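Agglutinin (Galanthus nivalis, PDB 1JPC) binds alpha-D-linked mannose, with high affinity for alpha-(1-3)-mannose oligomers, and displays antiviral activity that may contribute to plant defence. Local coordinates at residues A[19-24]-A[33-38]; A[25-30]-A[49-54]; A[54-59]-A[82-87]. All coordinates share one frame; numbering follows the deposited sequence.

Contact 1. Residues A[19-24]-A[33-38]. With MAN (alpha-D-mannopyranose), chain D; MAN (alpha-D-mannopyranose), chain B.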
# COMPACT_ATOMS: atom_id res chain seq x y z
N GLY A 19 3.76 3.95 -5.82
CA GLY A 19 3.35 3.85 -7.21
C GLY A 19 4.52 3.39 -8.06
O GLY A 19 5.15 2.38 -7.74
N SER A 20 4.85 4.15 -9.10
CA SER A 20 5.96 3.82 -10.00
C SER A 20 7.28 4.46 -9.61
O SER A 20 8.27 4.35 -10.34
CB SER A 20 5.62 4.21 -11.44
OG SER A 20 5.44 5.62 -11.57
N PHE A 21 7.31 5.14 -8.45
CA PHE A 21 8.51 5.83 -7.97
C PHE A 21 9.30 4.95 -6.98
O PHE A 21 8.73 4.40 -6.02
CB PHE A 21 8.14 7.15 -7.25
CG PHE A 21 7.17 8.02 -7.99
CD1 PHE A 21 7.21 8.13 -9.37
CD2 PHE A 21 6.19 8.73 -7.28
CE1 PHE A 21 6.30 8.94 -10.05
CE2 PHE A 21 5.28 9.54 -7.95
CZ PHE A 21 5.33 9.64 -9.33
N VAL A 22 10.61 4.85 -7.19
CA VAL A 22 11.49 4.07 -6.32
C VAL A 22 12.72 4.90 -5.97
O VAL A 22 13.42 5.41 -6.84
CB VAL A 22 11.94 2.73 -6.99
CG1 VAL A 22 12.88 1.96 -6.05
CG2 VAL A 22 10.72 1.87 -7.33
N PHE A 23 12.92 5.11 -4.68
CA PHE A 23 14.06 5.88 -4.17
C PHE A 23 14.92 4.78 -3.56
O PHE A 23 14.62 4.28 -2.47
CB PHE A 23 13.56 6.87 -3.11
CG PHE A 23 14.58 7.90 -2.70
CD1 PHE A 23 15.24 8.67 -3.66
CD2 PHE A 23 14.87 8.11 -1.35
CE1 PHE A 23 16.16 9.64 -3.29
CE2 PHE A 23 15.79 9.09 -0.97
CZ PHE A 23 16.44 9.85 -1.95
N ILE A 24 15.98 4.40 -4.27
CA ILE A 24 16.80 3.29 -3.83
C ILE A 24 18.27 3.57 -3.50
O ILE A 24 18.94 4.35 -4.19
CB ILE A 24 16.70 2.14 -4.88
CG1 ILE A 24 17.47 0.90 -4.42
CG2 ILE A 24 17.18 2.63 -6.25
CD1 ILE A 24 17.29 -0.29 -5.34
N LEU A 33 16.49 8.24 -7.52
CA LEU A 33 15.04 8.31 -7.56
C LEU A 33 14.67 7.91 -8.99
O LEU A 33 15.13 8.52 -9.95
CB LEU A 33 14.53 9.73 -7.30
CG LEU A 33 13.02 9.89 -7.52
CD1 LEU A 33 12.22 8.97 -6.60
CD2 LEU A 33 12.65 11.34 -7.28
N TYR A 34 13.89 6.84 -9.13
CA TYR A 34 13.48 6.35 -10.44
C TYR A 34 11.99 6.52 -10.63
O TYR A 34 11.23 6.38 -9.67
CB TYR A 34 13.75 4.85 -10.55
CG TYR A 34 15.18 4.47 -10.75
CD1 TYR A 34 15.76 4.53 -12.02
CD2 TYR A 34 15.97 4.07 -9.67
CE1 TYR A 34 17.09 4.20 -12.21
CE2 TYR A 34 17.31 3.73 -9.85
CZ TYR A 34 17.86 3.80 -11.12
OH TYR A 34 19.18 3.47 -11.32
N ASP A 35 11.59 6.86 -11.85
CA ASP A 35 10.17 6.94 -12.20
C ASP A 35 10.12 5.81 -13.24
O ASP A 35 10.49 5.99 -14.41
CB ASP A 35 9.82 8.29 -12.83
CG ASP A 35 8.33 8.44 -13.07
OD1 ASP A 35 7.60 7.42 -13.02
OD2 ASP A 35 7.89 9.58 -13.31
N VAL A 36 9.75 4.63 -12.76
CA VAL A 36 9.74 3.40 -13.55
C VAL A 36 11.23 3.11 -13.82
O VAL A 36 12.00 2.92 -12.87
CB VAL A 36 8.89 3.48 -14.86
CG1 VAL A 36 8.83 2.10 -15.54
CG2 VAL A 36 7.46 3.93 -14.55
N ASP A 37 11.67 3.17 -15.07
CA ASP A 37 13.07 2.89 -15.37
C ASP A 37 13.93 4.14 -15.61
O ASP A 37 15.13 4.02 -15.80
CB ASP A 37 13.19 1.93 -16.57
CG ASP A 37 12.59 2.50 -17.85
OD1 ASP A 37 11.54 3.18 -17.81
OD2 ASP A 37 13.16 2.27 -18.94
N LYS A 38 13.33 5.33 -15.56
CA LYS A 38 14.08 6.57 -15.79
C LYS A 38 14.63 7.20 -14.50
O LYS A 38 13.88 7.41 -13.54
CB LYS A 38 13.21 7.62 -16.48
CG LYS A 38 12.25 7.13 -17.55
CD LYS A 38 12.92 6.49 -18.76
CE LYS A 38 11.88 6.16 -19.84
NZ LYS A 38 10.77 5.29 -19.34
C1 MAN D . 11.95 1.52 -22.69
C2 MAN D . 11.15 2.43 -21.76
C3 MAN D . 10.05 3.19 -22.51
C4 MAN D . 10.60 3.85 -23.77
C5 MAN D . 11.34 2.82 -24.61
C6 MAN D . 11.97 3.41 -25.86
O2 MAN D . 12.02 3.37 -21.14
O3 MAN D . 9.51 4.20 -21.66
O4 MAN D . 9.54 4.43 -24.52
O5 MAN D . 12.40 2.24 -23.83
O6 MAN D . 13.07 4.26 -25.53
C1 MAN B . 24.91 5.79 -12.49
C2 MAN B . 24.43 4.44 -11.95
C3 MAN B . 23.04 4.12 -12.49
C4 MAN B . 22.07 5.27 -12.23
C5 MAN B . 22.65 6.59 -12.75
C6 MAN B . 21.79 7.78 -12.38
O1 MAN B . 25.07 5.74 -13.87
O2 MAN B . 24.37 4.51 -10.53
O3 MAN B . 22.53 2.92 -11.86
O4 MAN B . 20.84 5.01 -12.90
O5 MAN B . 23.96 6.83 -12.18
O6 MAN B . 22.42 8.99 -12.87

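Contact 2. Residues A[25-30]-A[49-54]. With MAN (alpha-D-mannopyranose), chain B; MAN (alpha-D-mannopyranose), chain C.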
# COMPACT_ATOMS: atom_id res chain seq x y z
N MET A 25 18.75 2.93 -2.44
CA MET A 25 20.14 3.03 -2.01
C MET A 25 20.86 1.90 -2.76
O MET A 25 20.85 0.75 -2.30
CB MET A 25 20.26 2.80 -0.50
CG MET A 25 21.69 2.84 0.05
SD MET A 25 22.49 4.48 -0.06
CE MET A 25 23.33 4.39 -1.64
N GLN A 26 21.45 2.20 -3.91
CA GLN A 26 22.12 1.18 -4.71
C GLN A 26 23.43 0.64 -4.16
O GLN A 26 24.08 1.28 -3.32
CB GLN A 26 22.30 1.65 -6.14
CG GLN A 26 20.99 1.93 -6.83
CD GLN A 26 21.18 2.43 -8.24
OE1 GLN A 26 22.27 2.81 -8.64
NE2 GLN A 26 20.11 2.40 -9.01
N GLU A 27 23.82 -0.54 -4.63
CA GLU A 27 25.05 -1.16 -4.16
C GLU A 27 26.29 -0.43 -4.64
O GLU A 27 27.35 -0.56 -4.04
CB GLU A 27 25.12 -2.65 -4.50
CG GLU A 27 26.18 -3.36 -3.64
CD GLU A 27 26.14 -4.87 -3.71
OE1 GLU A 27 25.03 -5.45 -3.85
OE2 GLU A 27 27.22 -5.49 -3.59
N ASP A 28 26.15 0.36 -5.69
CA ASP A 28 27.28 1.13 -6.19
C ASP A 28 27.33 2.49 -5.48
O ASP A 28 27.95 3.44 -5.97
CB ASP A 28 27.20 1.30 -7.71
CG ASP A 28 26.08 2.23 -8.15
OD1 ASP A 28 25.24 2.62 -7.31
OD2 ASP A 28 26.04 2.57 -9.35
N CYS A 29 26.64 2.59 -4.34
CA CYS A 29 26.59 3.81 -3.52
C CYS A 29 25.91 5.03 -4.12
O CYS A 29 26.04 6.13 -3.59
CB CYS A 29 27.98 4.20 -2.99
SG CYS A 29 28.61 3.09 -1.69
N ASN A 30 25.18 4.84 -5.22
CA ASN A 30 24.45 5.96 -5.81
C ASN A 30 23.02 5.89 -5.24
O ASN A 30 22.44 4.81 -5.12
CB ASN A 30 24.42 5.82 -7.33
CG ASN A 30 24.19 7.14 -8.04
OD1 ASN A 30 24.22 8.20 -7.43
ND2 ASN A 30 23.96 7.07 -9.35
N SER A 49 32.25 3.98 -3.76
CA SER A 49 32.34 2.96 -2.72
C SER A 49 31.39 1.81 -3.04
O SER A 49 30.74 1.81 -4.08
CB SER A 49 31.99 3.54 -1.35
OG SER A 49 33.14 3.92 -0.62
N ARG A 50 31.32 0.84 -2.14
CA ARG A 50 30.45 -0.30 -2.32
C ARG A 50 29.68 -0.48 -1.02
O ARG A 50 30.18 -0.08 0.05
CB ARG A 50 31.29 -1.57 -2.58
CG ARG A 50 31.21 -2.13 -3.99
CD ARG A 50 29.86 -2.78 -4.27
NE ARG A 50 29.79 -3.38 -5.61
CZ ARG A 50 29.69 -4.69 -5.83
NH1 ARG A 50 29.63 -5.54 -4.82
NH2 ARG A 50 29.66 -5.15 -7.08
N SER A 51 28.45 -0.97 -1.12
CA SER A 51 27.61 -1.25 0.04
C SER A 51 27.34 -0.13 1.03
O SER A 51 27.51 -0.29 2.25
CB SER A 51 28.18 -2.46 0.78
OG SER A 51 28.51 -3.48 -0.15
N CYS A 52 26.92 1.02 0.51
CA CYS A 52 26.58 2.15 1.36
C CYS A 52 25.19 1.95 1.96
O CYS A 52 24.42 1.11 1.49
CB CYS A 52 26.57 3.44 0.54
SG CYS A 52 28.20 4.05 0.05
N PHE A 53 24.89 2.70 3.01
CA PHE A 53 23.57 2.66 3.64
C PHE A 53 23.10 4.09 3.81
O PHE A 53 23.92 5.01 3.86
CB PHE A 53 23.59 1.89 4.97
CG PHE A 53 24.57 2.42 5.98
CD1 PHE A 53 24.19 3.39 6.91
CD2 PHE A 53 25.86 1.88 6.07
CE1 PHE A 53 25.07 3.81 7.92
CE2 PHE A 53 26.76 2.29 7.07
CZ PHE A 53 26.36 3.26 8.00
N LEU A 54 21.78 4.30 3.81
CA LEU A 54 21.21 5.64 3.96
C LEU A 54 20.67 5.81 5.38
O LEU A 54 19.92 4.96 5.86
CB LEU A 54 20.10 5.86 2.93
CG LEU A 54 19.36 7.19 2.96
CD1 LEU A 54 20.30 8.30 2.51
CD2 LEU A 54 18.14 7.13 2.04
C1 MAN B . 24.91 5.79 -12.49
C2 MAN B . 24.43 4.44 -11.95
C3 MAN B . 23.04 4.12 -12.49
C4 MAN B . 22.07 5.27 -12.23
C5 MAN B . 22.65 6.59 -12.75
C6 MAN B . 21.79 7.78 -12.38
O1 MAN B . 25.07 5.74 -13.87
O2 MAN B . 24.37 4.51 -10.53
O3 MAN B . 22.53 2.92 -11.86
O4 MAN B . 20.84 5.01 -12.90
O5 MAN B . 23.96 6.83 -12.18
O6 MAN B . 22.42 8.99 -12.87
C1 MAN C . 22.24 1.87 -12.73
C2 MAN C . 21.43 0.80 -12.00
C3 MAN C . 22.29 0.01 -11.00
C4 MAN C . 23.58 -0.47 -11.66
C5 MAN C . 24.29 0.71 -12.32
C6 MAN C . 25.57 0.31 -13.04
O2 MAN C . 20.86 -0.11 -12.94
O3 MAN C . 21.56 -1.12 -10.53
O4 MAN C . 24.42 -1.07 -10.68
O5 MAN C . 23.42 1.31 -13.29
O6 MAN C . 25.28 -0.46 -14.20

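Contact 3. Residues A[54-59]-A[82-87]. With MAN (alpha-D-mannopyranose), chain E.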
# COMPACT_ATOMS: atom_id res chain seq x y z
N LEU A 54 21.78 4.30 3.81
CA LEU A 54 21.21 5.64 3.96
C LEU A 54 20.67 5.81 5.38
O LEU A 54 19.92 4.96 5.86
CB LEU A 54 20.10 5.86 2.93
CG LEU A 54 19.36 7.19 2.96
CD1 LEU A 54 20.30 8.30 2.51
CD2 LEU A 54 18.14 7.13 2.04
N SER A 55 21.05 6.89 6.05
CA SER A 55 20.62 7.15 7.41
C SER A 55 19.87 8.48 7.56
O SER A 55 20.36 9.52 7.13
CB SER A 55 21.83 7.12 8.35
OG SER A 55 21.44 7.16 9.71
N MET A 56 18.67 8.41 8.12
CA MET A 56 17.86 9.60 8.37
C MET A 56 18.15 9.80 9.85
O MET A 56 17.63 9.08 10.70
CB MET A 56 16.37 9.29 8.13
CG MET A 56 15.40 10.44 8.41
SD MET A 56 15.64 11.89 7.40
CE MET A 56 16.13 13.06 8.56
N GLN A 57 19.05 10.73 10.15
CA GLN A 57 19.47 10.97 11.52
C GLN A 57 18.52 11.79 12.35
O GLN A 57 17.70 12.55 11.82
CB GLN A 57 20.84 11.61 11.53
CG GLN A 57 21.85 10.87 10.71
CD GLN A 57 23.19 11.54 10.71
OE1 GLN A 57 23.31 12.75 10.90
NE2 GLN A 57 24.22 10.76 10.49
N THR A 58 18.69 11.70 13.67
CA THR A 58 17.87 12.43 14.63
C THR A 58 18.17 13.92 14.65
O THR A 58 17.45 14.68 15.29
CB THR A 58 18.00 11.85 16.05
OG1 THR A 58 19.38 11.70 16.38
CG2 THR A 58 17.32 10.50 16.13
N ASP A 59 19.24 14.34 13.98
CA ASP A 59 19.57 15.77 13.90
C ASP A 59 19.01 16.36 12.59
O ASP A 59 19.35 17.48 12.20
CB ASP A 59 21.09 16.01 14.03
CG ASP A 59 21.89 15.47 12.85
OD1 ASP A 59 21.40 14.56 12.14
OD2 ASP A 59 23.02 15.96 12.63
N GLY A 82 15.69 15.89 17.22
CA GLY A 82 14.28 15.59 17.39
C GLY A 82 13.82 14.44 16.50
O GLY A 82 14.58 13.52 16.22
N ASN A 83 12.56 14.50 16.07
CA ASN A 83 11.99 13.47 15.22
C ASN A 83 11.76 14.04 13.83
O ASN A 83 11.19 15.11 13.70
CB ASN A 83 10.66 12.98 15.79
CG ASN A 83 10.82 12.39 17.18
OD1 ASN A 83 11.46 11.36 17.35
ND2 ASN A 83 10.25 13.06 18.17
N TYR A 84 12.24 13.32 12.82
CA TYR A 84 12.13 13.73 11.42
C TYR A 84 11.69 12.55 10.57
O TYR A 84 11.80 11.39 10.99
CB TYR A 84 13.49 14.19 10.88
CG TYR A 84 14.05 15.40 11.57
CD1 TYR A 84 14.83 15.27 12.73
CD2 TYR A 84 13.82 16.67 11.07
CE1 TYR A 84 15.36 16.39 13.36
CE2 TYR A 84 14.34 17.79 11.69
CZ TYR A 84 15.11 17.65 12.83
OH TYR A 84 15.60 18.77 13.44
N VAL A 85 11.20 12.86 9.37
CA VAL A 85 10.77 11.85 8.40
C VAL A 85 11.21 12.29 7.01
O VAL A 85 11.29 13.49 6.72
CB VAL A 85 9.22 11.63 8.36
CG1 VAL A 85 8.72 10.98 9.63
CG2 VAL A 85 8.50 12.93 8.09
N CYS A 86 11.62 11.32 6.20
CA CYS A 86 12.00 11.56 4.82
C CYS A 86 10.89 10.84 4.05
O CYS A 86 10.74 9.63 4.18
CB CYS A 86 13.36 10.95 4.52
SG CYS A 86 13.82 11.17 2.80
N ILE A 87 10.11 11.58 3.28
CA ILE A 87 8.99 11.00 2.56
C ILE A 87 9.12 11.05 1.04
O ILE A 87 9.53 12.07 0.49
CB ILE A 87 7.66 11.74 2.91
CG1 ILE A 87 7.48 11.82 4.42
CG2 ILE A 87 6.45 11.03 2.29
CD1 ILE A 87 6.26 12.60 4.83
C1 MAN E . 6.93 9.08 19.41
C2 MAN E . 7.17 8.42 18.06
C3 MAN E . 7.83 9.40 17.09
C4 MAN E . 7.04 10.71 17.02
C5 MAN E . 6.77 11.26 18.42
C6 MAN E . 5.83 12.46 18.41
O2 MAN E . 5.92 7.98 17.53
O3 MAN E . 7.90 8.83 15.79
O4 MAN E . 7.77 11.67 16.26
O5 MAN E . 6.15 10.25 19.24
O6 MAN E . 5.19 12.61 19.67

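Contact 1. Residues A[19-24]-A[33-38]
V22 and Y34 form the hydrogen-bonded pair at the middle of an antiparallel hairpin whose strands 21-24 and 33-35 run at 160° to each other. V22 N reaches Y34 O at 3.0 Å, and Y34 N returns a bond to V22 O at 2.7 Å. F21-D35 and F23-L33 flank them as non-hydrogen-bonded pairs. One step beyond, V36 N donates to S20 O (2.9 Å) where the second segment enters the type II' turn D35-K38.

Side chains divide by face. F23 and L33 meet at about a right angle; L33 CB lies at the edge of the F23 ring, near its plane, 3.9 Å from F23 CD1. W41, L88 and V94 pack around this pair. Further out on the same face, F21 and D35 lie side by side. The carboxylate, carried anti to its backbone N (chi1 -174°), reaches the ring edge with D35 OD1 3.6 Å from F21 CE1, the two planes 84° apart. D35 OD1 is also 3.2 Å from S20 OG, a possible but unsettled hydrogen bond, while D35 OD2 is salt-bridged to R92.

On the other face, I24 brings CG2 to the in-plane edge of the Y34 ring, 3.8 Å from Y34 CE2. Y34 OH hydrogen-bonds O4 of the chain B mannose (2.8 Å) and probably also hydrogen-bonds the side-chain amide of Q26. At the turn, D37 and K38 form a salt bridge, and both bind O2 of the chain D mannose, K38 NZ adding O3.

One face is thus apolar at F23 and L33 and turns polar at its D35 end, while Y34 on the other face offers its OH to the sugar. The two mutual V22-Y34 bonds fix the tyrosine backbone, and I24 CG2 borders the ring whose OH meets the mannose.

Contact 2. Residues A[25-30]-A[49-54]
C29 and C52 are joined covalently, SG to SG at 2.0 Å, with a near-perpendicular disulfide torsion of 91°. S49 also lies against the C29 sulfur.

Ionic and backbone polar links sit beside it. E27, extended beyond CG, places OE2 2.7 Å from R50 NH1. This salt bridge is single-ended, and the carboxylate and guanidinium planes stand 83° apart, so the groups do not pair flat. E27 O accepts from S51 N at 3.1 Å.

Apolar contact comes from M25, whose chain bends at chi2 and chi3. M25 CE approaches C52 CB at 4.0 Å, and M25 SD lies 4.1 Å from L54 CB.

Sugar binding uses the other side of the Q26-C29 type I turn. D28 closes an Asx turn, OD1 receiving N30 N from above the carboxylate plane. O2 of the chain B mannose donates to D28 OD2 (2.8 Å) and accepts from N30 ND2 (2.8 Å), so D28 and N30 together engage one hydroxyl, as acceptor and as donor.

The disulfide therefore ties the mannose-site loop between strands 21-25 and 31-35 to the approach to strand 53-56, with M25, C52 and L54 packing on V64 of strand 62-65.

Contact 3. Residues A[54-59]-A[82-87]
Y84 of segment 82-87 reaches towards the chain that leaves strand 54-56, and its side chain maps most of the contact. The strand axes stay 8.6 Å apart at closest and diverge from antiparallel, at 133°, so this is packing between sheets and not strand pairing.

Y84 CB meets the methyl of M56, CE lying 3.7 Å away, and the two side chains cross at about a right angle. Bends at chi2 and chi3 of M56 also bring SD to 3.8 Å from C86 CB. With CG beside its own backbone N (chi1 -63°), the Y84 ring runs along the 57-59 backbone. Y84 CD1 lies 3.7 Å from T58 O, which sits at the ring edge near its plane. Y84 CE1 is 3.3 Å from T58 O and 3.7 Å from D59 C. Y84 CZ still lies by D59 C, 4.1 Å off, and at the tip OH hydrogen-bonds the carbonyl of Q80.

T58 O also accepts a hydrogen bond from G82 N, 2.9 Å long with an N-H...O angle of 169°. One carbonyl thus receives a straight amide bond and borders an aromatic edge, whose polarised C-H groups are probably compatible with it. D59 belongs to a glycan pocket, so the carbonyl bond and the ring together tie the backbone leading into that pocket to segment 82-87, while sulfur and methyl contacts fill the interior beside them.

In the fold
The three contacts sample the three antiparallel sheets of a beta-prism II bulb-type lectin. Contact 1 is buried and lies within one sheet, where three backbone hydrogen bonds join the segments. Contacts 2 and 3 are partly buried and connect different sheets, with one cross-segment backbone bond apiece; contact 2 adds a disulfide and an exposed salt bridge, contact 3 a tyrosine edge. Contacts 2 and 3 share strand 53-56; L54 is common to their segments and packs on F23 of contact 1. Contacts 1 and 2 serve a common chain B mannose, whereas contact 3, on the other side of the chain's centre, adjoins a separate pocket.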